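Local coordinates for tryptophanyl-tRNA synthetase (Campylobacter jejuni subsp. jejuni, PDB 3TZL) that catalyses the ATP-dependent attachment of tryptophan to its cognate tRNA, working as a homodimeric class I aminoacyl-tRNA synthetase, at the interface of chains A and B. Sequence-based numbering; all coordinates share one arbitrary frame. Chains: chain A/B, Tryptophanyl-tRNA synthetase.

The interface of chains A and B. Residues chain A 43-44, 47, 57, 83; chain B 90, 320-322.
Part of the two-fold homodimer interface, this patch docks the C-terminal tail of one subunit against the catalytic-domain surface of the other, probably helping to hold the two subunits together; its twin lies across the dyad with the chains exchanged. Chain B's last long helix (291-320) ends here, and B:Leu322, the final residue, pushes its side chain into chain A. One methyl, CD2, points at A:Asn43 and A:Ser83, lying 3.4 Å from A:Ser83 OG. The rim it meets is pre-organised: the A:Asn43 amide gives ND2 to A:Ser83 OG at 2.8 Å, almost straight (174° at H) and in the amide plane, while OD1 takes the backbone N-H of A:Ser83 on a lone pair. Paired this way, the amide is fixed in rotation. Selenomethionine A:Met47 lays its terminal methyl CE against the fork of the leucine, 3.8 Å from B:Leu322 CG and about as near both methyls. The A:Met47 side chain, extended beyond CG, crosses that of B:Ile320 at about a right angle, bringing CE within 3.6 Å of the isoleucine CG1. On the flank, the aliphatic stem of A:Lys57 runs past B:Gly321, CB 3.4 Å from the carbonyl O. The stem is stretched out from a CG anti to the backbone N (chi1 -173°), which carries NZ toward the terminal carboxylate of B:Leu322; a water bridges NZ to OXT, probably easing the charge of the chain end. Farther along, A:Tyr44 reaches helix 87-96 of chain B, with A:Ser83 CB over one ring face near the rim. Its phenol OH donates to B:Glu90 OE1 at 2.5 Å, meeting the carboxylate on its anti side, 28° out of plane.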
loop_
_atom_site.group_PDB
_atom_site.type_symbol
_atom_site.label_atom_id
_atom_site.label_comp_id
_atom_site.label_asym_id
_atom_site.label_seq_id
_atom_site.Cartn_x
_atom_site.Cartn_y
_atom_site.Cartn_z
ATOM N N ASN A 43 -7.374 -2.697 -12.306
ATOM C CA ASN A 43 -8.004 -1.413 -12.007
ATOM C C ASN A 43 -7.359 -0.572 -10.892
ATOM O O ASN A 43 -7.583 0.639 -10.840
ATOM C CB ASN A 43 -9.503 -1.570 -11.751
ATOM C CG ASN A 43 -9.799 -2.436 -10.552
ATOM O OD1 ASN A 43 -9.100 -3.418 -10.297
ATOM N ND2 ASN A 43 -10.845 -2.082 -9.808
ATOM N N TYR A 44 -6.568 -1.183 -10.009
ATOM C CA TYR A 44 -5.770 -0.377 -9.065
ATOM C C TYR A 44 -4.744 0.420 -9.877
ATOM O O TYR A 44 -4.494 1.600 -9.631
ATOM C CB TYR A 44 -5.015 -1.265 -8.055
ATOM C CG TYR A 44 -5.818 -1.752 -6.859
ATOM C CD1 TYR A 44 -6.798 -0.956 -6.265
ATOM C CD2 TYR A 44 -5.575 -2.999 -6.302
ATOM C CE1 TYR A 44 -7.520 -1.402 -5.135
ATOM C CE2 TYR A 44 -6.289 -3.456 -5.192
ATOM C CZ TYR A 44 -7.256 -2.659 -4.616
ATOM O OH TYR A 44 -7.946 -3.127 -3.508
HETATM N N MSE A 47 -5.819 3.630 -11.624
HETATM C CA MSE A 47 -5.964 4.841 -10.803
HETATM C C MSE A 47 -4.745 5.749 -10.844
HETATM O O MSE A 47 -4.786 6.878 -10.329
HETATM C CB MSE A 47 -6.217 4.469 -9.337
HETATM C CG MSE A 47 -7.476 3.686 -9.088
HETATM SE SE MSE A 47 -7.579 2.896 -7.294
HETATM C CE MSE A 47 -9.264 1.971 -7.550
ATOM N N LYS A 57 -14.798 3.087 -13.310
ATOM C CA LYS A 57 -15.714 1.989 -13.024
ATOM C C LYS A 57 -16.310 1.380 -14.286
ATOM O O LYS A 57 -16.459 0.160 -14.376
ATOM C CB LYS A 57 -16.839 2.475 -12.113
ATOM C CG LYS A 57 -17.750 1.356 -11.626
ATOM C CD LYS A 57 -18.754 1.872 -10.612
ATOM C CE LYS A 57 -19.240 0.740 -9.680
ATOM N NZ LYS A 57 -20.392 1.123 -8.813
ATOM N N SER A 83 -9.041 -5.345 -7.764
ATOM C CA SER A 83 -9.525 -4.734 -6.516
ATOM C C SER A 83 -10.430 -5.652 -5.683
ATOM O O SER A 83 -10.738 -5.347 -4.535
ATOM C CB SER A 83 -10.284 -3.457 -6.840
ATOM O OG SER A 83 -11.436 -3.771 -7.602
ATOM N N GLU B 90 -5.785 0.070 1.473
ATOM C CA GLU B 90 -6.470 0.504 0.278
ATOM C C GLU B 90 -6.437 2.022 0.202
ATOM O O GLU B 90 -6.142 2.581 -0.849
ATOM C CB GLU B 90 -7.902 -0.019 0.287
ATOM C CG GLU B 90 -8.573 0.043 -1.074
ATOM C CD GLU B 90 -9.664 -0.989 -1.220
ATOM O OE1 GLU B 90 -9.644 -1.743 -2.231
ATOM O OE2 GLU B 90 -10.544 -1.042 -0.332
ATOM N N ILE B 320 -13.857 6.793 -6.503
ATOM C CA ILE B 320 -12.747 6.175 -7.241
ATOM C C ILE B 320 -13.249 5.046 -8.150
ATOM O O ILE B 320 -12.507 4.504 -8.978
ATOM C CB ILE B 320 -11.649 5.646 -6.285
ATOM C CG1 ILE B 320 -10.338 5.393 -7.043
ATOM C CG2 ILE B 320 -12.114 4.376 -5.616
ATOM C CD1 ILE B 320 -9.692 6.653 -7.632
ATOM N N GLY B 321 -14.520 4.697 -7.992
ATOM C CA GLY B 321 -15.164 3.773 -8.902
ATOM C C GLY B 321 -15.164 2.323 -8.454
ATOM O O GLY B 321 -15.294 1.424 -9.281
ATOM N N LEU B 322 -15.022 2.084 -7.153
ATOM C CA LEU B 322 -14.988 0.717 -6.650
ATOM C C LEU B 322 -16.351 0.315 -6.128
ATOM O O LEU B 322 -16.631 -0.881 -5.995
ATOM C CB LEU B 322 -13.941 0.554 -5.552
ATOM C CG LEU B 322 -12.506 0.605 -6.045
ATOM C CD1 LEU B 322 -11.549 0.413 -4.889
ATOM C CD2 LEU B 322 -12.320 -0.474 -7.131
ATOM O OXT LEU B 322 -17.184 1.178 -5.841
HETATM O O HOH W 1 -18.769 3.044 -6.971
#